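Local coordinates for protein diaminopimelate decarboxylase (Helicobacter pylori, PDB 2QGH) that catalyses the pyridoxal-5'-phosphate-dependent decarboxylation of meso-diaminopimelate to L-lysine, the last step of bacterial lysine biosynthesis, at residues Y36-D41 with A286-L291; T293-E298 with R305-D310; I328-P333 with A359-L364; L392-L397 with V404-E409. All blocks are in the same frame, centred on the assembly; numbering follows the deposited sequence.

Overall arrangement
Contact 1 closes the longest loop: strand 35-39, at the N-terminal end, pairs with residues 286-291 after the chain has run through the eight-stranded parallel barrel. Contact 2 follows directly, where strand 289-299 folds back as a hairpin on 306-309. Contact 3 closes a loop of 25 residues, much shorter than that of contact 1, joining 328-330 to the end of strand 354-361, and contact 4 is the last hairpin, 393-397 with 402-406. The four loops lie in series, neither nested nor crossed, yet all reach the same mixed sheet. Contact 1 touches contact 4 through Tyr38 and Glu394 and contact 3 through Glu290 and Arg329, while Arg305 joins contact 2 to contact 3.

Contact 1. Residues Y36-D41 with A286-L291; sequences YLYDFD and AESGEL
Leu37 and Glu290 form a hydrogen-bonded pair in the antiparallel pairing of strands 36-39 and 289-291, which brings a strand from before the barrel into the mixed sheet of the beta domain beside one that follows it. Leu37 N donates to Glu290 O and Glu290 N to Leu37 O, both at 2.9 Å. Ser288 O, within a type I turn, takes the next bond, from Asp39 N at 2.7 Å.

The face bearing Tyr36, Tyr38 and Leu291 is the closely packed one. Leu291 CD1 sits over the centre of the Tyr36 ring, 4.3 Å from its centroid and 7° off the normal, a CH-pi contact. Tyr38, with CG anti to its carbonyl carbon (chi1 -58°), brings its ring obliquely to the facing backbone, CD2 lying 3.6 Å from Gly289 CA. Ser288 OG, bonded to Val285 O, lies near the plane of that ring at its edge. Tyr36 OH reaches Asp315 O and Tyr38 OH reaches Glu394.

The other face is looser. Leu37 and Glu290, both partly exposed, meet mainly each other's backbone, with Leu37 CB 4.0 Å from Glu290 O, and the Glu290 carboxylate turns to a salt bridge with Arg329.

Backbone hydrogen bonds from Tyr36 and Tyr38 to Leu393, Leu395 and Leu397 join strand 35-39 to parallel strand 393-397, so that it lies between that strand and antiparallel 289-299, while Phe40 packs against helix 71-79.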
# COMPACT_ATOMS: atom_id res chain seq x y z
N TYR A 36 13.93 0.68 -9.29
CA TYR A 36 13.10 0.61 -10.48
C TYR A 36 13.94 1.09 -11.66
O TYR A 36 14.67 2.08 -11.54
CB TYR A 36 11.87 1.49 -10.31
CG TYR A 36 10.75 0.86 -9.50
CD1 TYR A 36 9.92 -0.10 -10.07
CD2 TYR A 36 10.52 1.22 -8.17
CE1 TYR A 36 8.88 -0.68 -9.35
CE2 TYR A 36 9.48 0.65 -7.44
CZ TYR A 36 8.67 -0.30 -8.04
OH TYR A 36 7.62 -0.85 -7.34
N LEU A 37 13.86 0.39 -12.78
CA LEU A 37 14.60 0.76 -13.99
C LEU A 37 13.60 0.88 -15.15
O LEU A 37 12.86 -0.07 -15.43
CB LEU A 37 15.66 -0.28 -14.33
CG LEU A 37 16.57 0.01 -15.53
CD1 LEU A 37 17.38 1.28 -15.29
CD2 LEU A 37 17.50 -1.18 -15.76
N TYR A 38 13.60 2.03 -15.82
CA TYR A 38 12.67 2.26 -16.92
C TYR A 38 13.33 2.45 -18.28
O TYR A 38 14.20 3.30 -18.44
CB TYR A 38 11.81 3.50 -16.65
CG TYR A 38 11.00 3.44 -15.38
CD1 TYR A 38 11.56 3.79 -14.15
CD2 TYR A 38 9.68 3.01 -15.40
CE1 TYR A 38 10.82 3.71 -12.98
CE2 TYR A 38 8.93 2.92 -14.24
CZ TYR A 38 9.51 3.27 -13.03
OH TYR A 38 8.75 3.17 -11.88
N ASP A 39 12.89 1.66 -19.26
CA ASP A 39 13.38 1.78 -20.63
C ASP A 39 12.44 2.81 -21.23
O ASP A 39 11.31 2.48 -21.60
CB ASP A 39 13.23 0.46 -21.39
CG ASP A 39 13.90 0.50 -22.76
OD1 ASP A 39 13.96 1.59 -23.38
OD2 ASP A 39 14.37 -0.56 -23.23
N PHE A 40 12.89 4.05 -21.31
CA PHE A 40 12.05 5.12 -21.81
C PHE A 40 11.55 4.97 -23.26
O PHE A 40 10.45 5.44 -23.58
CB PHE A 40 12.77 6.45 -21.61
CG PHE A 40 12.45 7.12 -20.28
CD1 PHE A 40 12.01 6.38 -19.19
CD2 PHE A 40 12.62 8.50 -20.12
CE1 PHE A 40 11.73 6.99 -17.96
CE2 PHE A 40 12.34 9.12 -18.89
CZ PHE A 40 11.90 8.35 -17.81
N ASP A 41 12.34 4.31 -24.11
CA ASP A 41 11.93 4.11 -25.50
C ASP A 41 10.59 3.40 -25.58
O ASP A 41 9.74 3.73 -26.41
CB ASP A 41 12.96 3.28 -26.28
CG ASP A 41 14.17 4.08 -26.69
OD1 ASP A 41 14.05 5.32 -26.84
OD2 ASP A 41 15.25 3.47 -26.88
N ALA A 286 3.58 0.09 -18.21
CA ALA A 286 3.85 -1.22 -17.64
C ALA A 286 5.19 -1.85 -18.07
O ALA A 286 6.13 -1.92 -17.27
CB ALA A 286 2.71 -2.18 -17.95
N GLU A 287 5.27 -2.28 -19.32
CA GLU A 287 6.46 -2.94 -19.85
C GLU A 287 7.80 -2.22 -19.68
O GLU A 287 8.82 -2.87 -19.45
CB GLU A 287 6.24 -3.29 -21.33
CG GLU A 287 7.48 -3.85 -22.03
CD GLU A 287 7.25 -4.22 -23.49
OE1 GLU A 287 6.64 -3.41 -24.23
OE2 GLU A 287 7.68 -5.32 -23.91
N SER A 288 7.81 -0.89 -19.79
CA SER A 288 9.06 -0.13 -19.69
C SER A 288 9.74 -0.17 -18.32
O SER A 288 10.92 0.15 -18.20
CB SER A 288 8.83 1.34 -20.06
OG SER A 288 8.34 2.09 -18.95
N GLY A 289 8.99 -0.55 -17.30
CA GLY A 289 9.56 -0.58 -15.96
C GLY A 289 9.81 -1.96 -15.39
O GLY A 289 9.01 -2.88 -15.55
N GLU A 290 10.95 -2.09 -14.72
CA GLU A 290 11.31 -3.35 -14.10
C GLU A 290 11.91 -3.14 -12.71
O GLU A 290 12.60 -2.16 -12.46
CB GLU A 290 12.27 -4.12 -15.00
CG GLU A 290 11.55 -4.68 -16.21
CD GLU A 290 12.40 -5.60 -17.05
OE1 GLU A 290 11.81 -6.39 -17.83
OE2 GLU A 290 13.64 -5.54 -16.93
N LEU A 291 11.60 -4.07 -11.82
CA LEU A 291 12.08 -4.02 -10.45
C LEU A 291 13.30 -4.94 -10.28
O LEU A 291 13.17 -6.16 -10.18
CB LEU A 291 10.96 -4.43 -9.49
CG LEU A 291 11.22 -4.42 -7.99
CD1 LEU A 291 11.99 -3.17 -7.58
CD2 LEU A 291 9.88 -4.49 -7.27

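Contact 2. Residues T293-E298 with R305-D310; sequences TQVLYE and RFVIVD
Gln294 and Asp310 meet at the open end of a beta hairpin made by strands 289-299 and 306-309, which carries a classic bulge. Just before them, the Thr293 hydroxyl is modelled too close to its neighbours for its bond to Asp310 to be certain.

Gln294 is held at both its backbone N and its backbone O: the O accepts Asp310 N at 3.1 Å, and the N reaches Asp310 OD1 at 3.0 Å, meeting it from above the carboxylate plane. With CG between its backbone N and carbonyl carbon (chi1 60°), the Asp310 carboxylate turns toward the Gln294 backbone; its OD2 goes to Thr33.

Val295 pairs with Val309, and their CG2 methyls approach to 4.3 Å. The bulge follows. Leu296 N donates to Ile308 O at 2.9 Å, and Tyr297 N makes a weak second bond of 3.4 Å to the same oxygen, so two residues of one strand face one of the other. The Leu296 and Asp310 side chains cross at about a right angle, with Leu296 CD1 3.8 Å from Asp310 CB.

Tyr297 O then accepts Ile308 N at 3.0 Å, while Ile308 CG2 lies at the edge of the tyrosine ring. On this side the hairpin meets the second subunit: Tyr297 OH bonds to Lys112 O of that chain, and Leu296 and Ile308 pack on its Gly111 and Val110.

Glu298 ends the segment in a salt bridge, its carboxylate only 11° from coplanar with the Arg305 guanidinium and its OE1 2.7 Å from Arg305 NH1.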
# COMPACT_ATOMS: atom_id res chain seq x y z
N THR A 293 16.12 -6.41 -8.16
CA THR A 293 16.35 -6.71 -6.77
C THR A 293 17.41 -7.81 -6.64
O THR A 293 17.50 -8.70 -7.49
CB THR A 293 15.04 -7.18 -6.13
OG1 THR A 293 15.27 -7.58 -4.78
CG2 THR A 293 14.47 -8.35 -6.91
N GLN A 294 18.19 -7.73 -5.57
CA GLN A 294 19.26 -8.69 -5.32
C GLN A 294 18.84 -9.82 -4.40
O GLN A 294 17.98 -9.64 -3.54
CB GLN A 294 20.47 -7.95 -4.73
CG GLN A 294 21.56 -8.85 -4.19
CD GLN A 294 22.73 -8.06 -3.64
OE1 GLN A 294 23.64 -8.63 -3.05
NE2 GLN A 294 22.72 -6.75 -3.85
N VAL A 295 19.45 -10.99 -4.57
CA VAL A 295 19.14 -12.14 -3.73
C VAL A 295 19.93 -12.05 -2.43
O VAL A 295 21.14 -11.84 -2.45
CB VAL A 295 19.53 -13.46 -4.42
CG1 VAL A 295 19.21 -14.65 -3.50
CG2 VAL A 295 18.78 -13.59 -5.74
N LEU A 296 19.26 -12.21 -1.29
CA LEU A 296 19.95 -12.15 -0.01
C LEU A 296 20.25 -13.54 0.53
O LEU A 296 21.39 -13.84 0.90
CB LEU A 296 19.11 -11.37 1.00
CG LEU A 296 18.80 -9.92 0.60
CD1 LEU A 296 17.91 -9.29 1.65
CD2 LEU A 296 20.11 -9.13 0.44
N TYR A 297 19.23 -14.40 0.57
CA TYR A 297 19.38 -15.77 1.06
C TYR A 297 18.51 -16.75 0.27
O TYR A 297 17.59 -16.34 -0.44
CB TYR A 297 18.96 -15.87 2.54
CG TYR A 297 19.52 -14.80 3.44
CD1 TYR A 297 18.70 -13.76 3.92
CD2 TYR A 297 20.86 -14.80 3.81
CE1 TYR A 297 19.22 -12.76 4.73
CE2 TYR A 297 21.39 -13.81 4.61
CZ TYR A 297 20.57 -12.79 5.06
OH TYR A 297 21.12 -11.80 5.84
N GLU A 298 18.81 -18.03 0.42
CA GLU A 298 18.06 -19.14 -0.17
C GLU A 298 17.69 -19.97 1.05
O GLU A 298 18.53 -20.21 1.91
CB GLU A 298 18.95 -19.97 -1.11
CG GLU A 298 18.98 -19.49 -2.56
CD GLU A 298 18.27 -20.45 -3.52
OE1 GLU A 298 18.22 -20.16 -4.73
OE2 GLU A 298 17.77 -21.49 -3.06
N ARG A 305 11.28 -24.44 -1.20
CA ARG A 305 12.43 -23.54 -1.32
C ARG A 305 11.96 -22.11 -1.33
O ARG A 305 10.97 -21.77 -1.99
CB ARG A 305 13.24 -23.80 -2.60
CG ARG A 305 14.24 -22.68 -2.89
CD ARG A 305 15.38 -23.06 -3.81
NE ARG A 305 14.96 -23.23 -5.20
CZ ARG A 305 15.40 -22.49 -6.21
NH1 ARG A 305 16.28 -21.52 -6.01
NH2 ARG A 305 14.97 -22.74 -7.44
N PHE A 306 12.67 -21.26 -0.59
CA PHE A 306 12.35 -19.86 -0.52
C PHE A 306 13.52 -19.01 -0.99
O PHE A 306 14.64 -19.14 -0.49
CB PHE A 306 11.98 -19.45 0.91
CG PHE A 306 10.71 -20.09 1.42
CD1 PHE A 306 10.75 -21.29 2.12
CD2 PHE A 306 9.49 -19.46 1.24
CE1 PHE A 306 9.58 -21.86 2.63
CE2 PHE A 306 8.31 -20.02 1.74
CZ PHE A 306 8.36 -21.22 2.44
N VAL A 307 13.26 -18.16 -1.97
CA VAL A 307 14.29 -17.26 -2.50
C VAL A 307 13.99 -15.87 -1.95
O VAL A 307 13.11 -15.16 -2.44
CB VAL A 307 14.27 -17.24 -4.04
CG1 VAL A 307 15.16 -16.10 -4.56
CG2 VAL A 307 14.75 -18.59 -4.58
N ILE A 308 14.75 -15.48 -0.92
CA ILE A 308 14.59 -14.19 -0.26
C ILE A 308 15.33 -13.09 -0.99
O ILE A 308 16.56 -13.11 -1.12
CB ILE A 308 15.07 -14.27 1.21
CG1 ILE A 308 14.24 -15.32 1.96
CG2 ILE A 308 14.93 -12.94 1.90
CD1 ILE A 308 14.94 -15.92 3.15
N VAL A 309 14.56 -12.11 -1.44
CA VAL A 309 15.07 -10.98 -2.20
C VAL A 309 14.95 -9.68 -1.39
O VAL A 309 14.17 -9.62 -0.44
CB VAL A 309 14.30 -10.95 -3.54
CG1 VAL A 309 13.75 -9.57 -3.83
CG2 VAL A 309 15.19 -11.46 -4.65
N ASP A 310 15.71 -8.64 -1.74
CA ASP A 310 15.66 -7.41 -0.96
C ASP A 310 14.55 -6.40 -1.24
O ASP A 310 14.50 -5.35 -0.60
CB ASP A 310 17.03 -6.69 -0.96
CG ASP A 310 17.51 -6.29 -2.36
OD1 ASP A 310 16.72 -6.32 -3.32
OD2 ASP A 310 18.71 -5.93 -2.48

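Contact 3. Residues I328-P333 with A359-L364; sequences IRVITP and AHLPEL
Val330 and Ile328 point their side chains at Leu361, Pro362 and Leu364 within the mixed beta sheet of the beta domain of this enzyme, the domain that accompanies the pyridoxal-binding barrel in decarboxylases of this family. Strands 328-330 and 359-361 are not partners in the sheet: Val330 CA and Leu361 CA are 8.0 Å apart, and the contact is almost wholly between apolar side chains.

Ile328 and Leu361 cross at about a right angle. The branch methyl CG2 of Ile328, which lies anti to the backbone N, does the touching, at 4.1 Å from Leu361 CD1. The other methyl of Leu361, CD2, stands 4.3 Å from Val330 CG2.

Val330 is the more heavily engaged of the two. Its CG2 meets Leu361 CD2 and is also directed end-on at the proline, 4.2 Å from Pro362 CD, at the point where the chain leaves the strand. The Val330 and Leu364 side chains slide past each other in opposite directions; both valine methyls touch Leu364, and CG1, placed anti to the backbone N (chi1 178°), does so the more closely.

These distances are those of ordinary, unstrained apolar contact. Around them, Ile370 of strand 369-372 touches Ile328 and Leu364, and Val344 of strand 340-345 touches Ile328, so the sheet that links the two segments also supplies side chains to the same core. Leu364 packs on Val295 as well, and its CD2 methyl lies 4.0 Å from Val330 CG1.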
# COMPACT_ATOMS: atom_id res chain seq x y z
N ILE A 328 9.37 -13.16 -13.58
CA ILE A 328 10.64 -12.96 -12.89
C ILE A 328 11.76 -13.51 -13.78
O ILE A 328 11.76 -14.68 -14.15
CB ILE A 328 10.65 -13.70 -11.52
CG1 ILE A 328 9.67 -13.02 -10.56
CG2 ILE A 328 12.07 -13.71 -10.94
CD1 ILE A 328 9.52 -13.72 -9.23
N ARG A 329 12.69 -12.64 -14.13
CA ARG A 329 13.80 -13.02 -15.00
C ARG A 329 15.14 -12.85 -14.29
O ARG A 329 15.39 -11.82 -13.65
CB ARG A 329 13.76 -12.15 -16.26
CG ARG A 329 14.89 -12.38 -17.23
CD ARG A 329 14.96 -11.24 -18.22
NE ARG A 329 15.01 -9.97 -17.51
CZ ARG A 329 15.05 -8.78 -18.09
NH1 ARG A 329 15.05 -8.69 -19.41
NH2 ARG A 329 15.10 -7.68 -17.35
N VAL A 330 16.01 -13.86 -14.39
CA VAL A 330 17.32 -13.78 -13.77
C VAL A 330 18.22 -12.93 -14.66
O VAL A 330 18.32 -13.15 -15.86
CB VAL A 330 17.95 -15.17 -13.60
CG1 VAL A 330 19.34 -15.03 -12.99
CG2 VAL A 330 17.06 -16.03 -12.71
N ILE A 331 18.88 -11.95 -14.05
CA ILE A 331 19.77 -11.05 -14.78
C ILE A 331 21.21 -11.54 -14.75
O ILE A 331 22.00 -11.25 -15.66
CB ILE A 331 19.70 -9.63 -14.19
CG1 ILE A 331 18.26 -9.11 -14.27
CG2 ILE A 331 20.67 -8.71 -14.92
CD1 ILE A 331 18.08 -7.73 -13.69
N THR A 332 21.56 -12.27 -13.69
CA THR A 332 22.90 -12.80 -13.52
C THR A 332 23.08 -14.15 -14.22
O THR A 332 22.40 -15.13 -13.88
CB THR A 332 23.24 -12.94 -12.02
OG1 THR A 332 23.37 -11.64 -11.44
CG2 THR A 332 24.55 -13.70 -11.83
N PRO A 333 23.99 -14.22 -15.20
CA PRO A 333 24.23 -15.47 -15.92
C PRO A 333 24.64 -16.55 -14.94
O PRO A 333 25.79 -16.61 -14.53
CB PRO A 333 25.35 -15.11 -16.89
CG PRO A 333 26.11 -14.04 -16.13
CD PRO A 333 24.98 -13.20 -15.58
N ALA A 359 7.50 -20.61 -8.30
CA ALA A 359 8.17 -20.13 -9.50
C ALA A 359 9.24 -21.16 -9.80
O ALA A 359 9.54 -22.01 -8.96
CB ALA A 359 8.80 -18.77 -9.27
N HIS A 360 9.84 -21.10 -10.98
CA HIS A 360 10.87 -22.05 -11.34
C HIS A 360 12.14 -21.32 -11.75
O HIS A 360 12.19 -20.69 -12.81
CB HIS A 360 10.35 -22.96 -12.46
CG HIS A 360 9.12 -23.72 -12.09
ND1 HIS A 360 9.11 -24.70 -11.12
CD2 HIS A 360 7.83 -23.58 -12.49
CE1 HIS A 360 7.88 -25.14 -10.94
NE2 HIS A 360 7.08 -24.47 -11.75
N LEU A 361 13.16 -21.41 -10.91
CA LEU A 361 14.42 -20.73 -11.19
C LEU A 361 15.64 -21.58 -10.86
O LEU A 361 15.56 -22.53 -10.08
CB LEU A 361 14.49 -19.43 -10.38
CG LEU A 361 13.38 -18.39 -10.55
CD1 LEU A 361 13.65 -17.22 -9.63
CD2 LEU A 361 13.31 -17.93 -12.01
N PRO A 362 16.79 -21.25 -11.46
CA PRO A 362 18.01 -22.02 -11.18
C PRO A 362 18.43 -21.68 -9.76
O PRO A 362 17.97 -20.68 -9.20
CB PRO A 362 18.99 -21.49 -12.22
CG PRO A 362 18.55 -20.06 -12.38
CD PRO A 362 17.05 -20.19 -12.45
N GLU A 363 19.29 -22.49 -9.16
CA GLU A 363 19.72 -22.18 -7.81
C GLU A 363 20.50 -20.89 -7.89
O GLU A 363 21.38 -20.74 -8.74
CB GLU A 363 20.59 -23.30 -7.22
CG GLU A 363 20.86 -23.09 -5.74
CD GLU A 363 21.62 -24.23 -5.09
OE1 GLU A 363 21.83 -24.17 -3.86
OE2 GLU A 363 22.01 -25.17 -5.81
N LEU A 364 20.16 -19.94 -7.03
CA LEU A 364 20.84 -18.65 -7.02
C LEU A 364 21.59 -18.52 -5.71
O LEU A 364 21.33 -19.25 -4.76
CB LEU A 364 19.83 -17.50 -7.13
CG LEU A 364 18.90 -17.43 -8.35
CD1 LEU A 364 17.75 -16.48 -8.05
CD2 LEU A 364 19.67 -16.99 -9.57

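Contact 4. Residues L392-L397 with V404-E409; sequences LLELAL and VIRKRE
Glu394 faces both Ile405 and Arg406 across the antiparallel hairpin of strands 393-397 and 402-406, a classic beta bulge. Its backbone O accepts two bonds, from Ile405 N at 2.7 Å and Arg406 N at 3.1 Å, and Glu394 N returns one to Arg406 O at 2.9 Å.

Side-chain polar contacts centre on Arg406. Bent at chi3 (74°), it grips the single atom Leu392 O side-on, with NH2 at 2.7 Å and NE at 2.9 Å. Water 1 accepts from both Arg406 NH2 and Leu392 N, tying the same two residues a second time. The Glu394 carboxylate approaches differently: OE1 lies over one face of the guanidinium, 3.1 Å from Arg406 NE, so this salt bridge is one of charges with no N-H aimed at the oxygen. Glu394 OE2 is taken up by Tyr38 and Ser380, which probably helps keep the acid in place. Arg406 also packs on Glu418 of the second subunit.

Apolar contacts fill the flanks. Ala396 CB presses on Ile405 CG2 at 3.5 Å, tighter than usual, and Leu395 CD2 rests on Val404, on the face where Leu395 also touches Leu37.

A guanidinium face also packs on an aliphatic side chain: Arg408, bonded through NH1 to Pro34 O, presents one face to Leu393, whose CB sits 3.5 Å from Arg408 NH2.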
# COMPACT_ATOMS: atom_id res chain seq x y z
N LEU A 392 12.25 3.35 -2.98
CA LEU A 392 13.35 3.04 -3.87
C LEU A 392 13.86 4.12 -4.83
O LEU A 392 13.19 5.14 -5.10
CB LEU A 392 13.00 1.79 -4.68
CG LEU A 392 12.43 0.63 -3.87
CD1 LEU A 392 12.11 -0.55 -4.79
CD2 LEU A 392 13.43 0.24 -2.79
N LEU A 393 15.05 3.86 -5.35
CA LEU A 393 15.75 4.69 -6.33
C LEU A 393 15.13 4.33 -7.68
O LEU A 393 14.90 3.15 -7.97
CB LEU A 393 17.24 4.31 -6.34
CG LEU A 393 18.11 4.64 -7.56
CD1 LEU A 393 18.56 6.09 -7.50
CD2 LEU A 393 19.33 3.71 -7.59
N GLU A 394 14.85 5.32 -8.50
CA GLU A 394 14.27 5.05 -9.80
C GLU A 394 15.22 5.56 -10.87
O GLU A 394 15.59 6.73 -10.87
CB GLU A 394 12.89 5.71 -9.93
CG GLU A 394 11.79 4.95 -9.21
CD GLU A 394 10.39 5.50 -9.49
OE1 GLU A 394 10.07 6.62 -9.04
OE2 GLU A 394 9.60 4.80 -10.17
N LEU A 395 15.60 4.66 -11.78
CA LEU A 395 16.52 4.98 -12.86
C LEU A 395 15.87 4.88 -14.23
O LEU A 395 14.97 4.07 -14.44
CB LEU A 395 17.72 4.03 -12.82
CG LEU A 395 18.62 4.12 -11.59
CD1 LEU A 395 19.57 2.93 -11.53
CD2 LEU A 395 19.38 5.43 -11.63
N ALA A 396 16.35 5.69 -15.17
CA ALA A 396 15.81 5.67 -16.52
C ALA A 396 16.91 5.44 -17.54
O ALA A 396 18.06 5.82 -17.33
CB ALA A 396 15.07 6.97 -16.83
N LEU A 397 16.55 4.80 -18.65
CA LEU A 397 17.49 4.54 -19.73
C LEU A 397 17.00 5.33 -20.94
O LEU A 397 15.84 5.19 -21.34
CB LEU A 397 17.49 3.04 -20.06
CG LEU A 397 18.68 2.41 -20.80
CD1 LEU A 397 18.31 0.97 -21.13
CD2 LEU A 397 19.01 3.16 -22.06
N VAL A 404 19.37 8.95 -12.97
CA VAL A 404 18.43 8.83 -11.87
C VAL A 404 17.23 9.75 -12.08
O VAL A 404 17.40 10.94 -12.36
CB VAL A 404 19.12 9.18 -10.51
CG1 VAL A 404 20.14 10.27 -10.71
CG2 VAL A 404 18.09 9.63 -9.47
N ILE A 405 16.03 9.19 -11.97
CA ILE A 405 14.81 9.98 -12.13
C ILE A 405 14.07 10.14 -10.80
O ILE A 405 13.08 10.85 -10.72
CB ILE A 405 13.88 9.43 -13.25
CG1 ILE A 405 13.53 7.97 -13.00
CG2 ILE A 405 14.56 9.59 -14.60
CD1 ILE A 405 12.51 7.43 -14.00
N ARG A 406 14.57 9.47 -9.77
CA ARG A 406 14.05 9.61 -8.40
C ARG A 406 15.11 9.11 -7.44
O ARG A 406 15.44 7.93 -7.40
CB ARG A 406 12.76 8.82 -8.15
CG ARG A 406 12.20 9.14 -6.76
CD ARG A 406 10.91 8.39 -6.43
NE ARG A 406 11.15 6.98 -6.14
CZ ARG A 406 10.20 6.13 -5.74
NH1 ARG A 406 8.95 6.55 -5.58
NH2 ARG A 406 10.50 4.86 -5.49
N LYS A 407 15.66 10.02 -6.66
CA LYS A 407 16.69 9.63 -5.72
C LYS A 407 16.09 8.72 -4.65
O LYS A 407 14.92 8.85 -4.31
CB LYS A 407 17.31 10.86 -5.07
CG LYS A 407 18.48 10.56 -4.13
CD LYS A 407 19.69 10.01 -4.90
CE LYS A 407 19.55 8.54 -5.35
NZ LYS A 407 19.64 7.53 -4.25
N ARG A 408 16.88 7.79 -4.14
CA ARG A 408 16.39 6.90 -3.10
C ARG A 408 16.18 7.71 -1.82
O ARG A 408 16.89 8.68 -1.56
CB ARG A 408 17.37 5.77 -2.82
CG ARG A 408 16.77 4.68 -1.94
CD ARG A 408 17.82 3.73 -1.43
NE ARG A 408 18.63 3.21 -2.53
CZ ARG A 408 18.21 2.35 -3.46
NH1 ARG A 408 16.96 1.88 -3.45
NH2 ARG A 408 19.06 1.97 -4.41
N GLU A 409 15.20 7.30 -1.03
CA GLU A 409 14.89 7.99 0.22
C GLU A 409 15.89 7.64 1.32
O GLU A 409 16.30 6.49 1.48
CB GLU A 409 13.49 7.58 0.65
CG GLU A 409 12.58 8.73 1.02
CD GLU A 409 11.13 8.30 1.00
OE1 GLU A 409 10.87 7.13 1.37
OE2 GLU A 409 10.26 9.11 0.61
O HOH W 1 9.41 2.48 -3.99
O HOH W 2 12.37 7.76 -3.38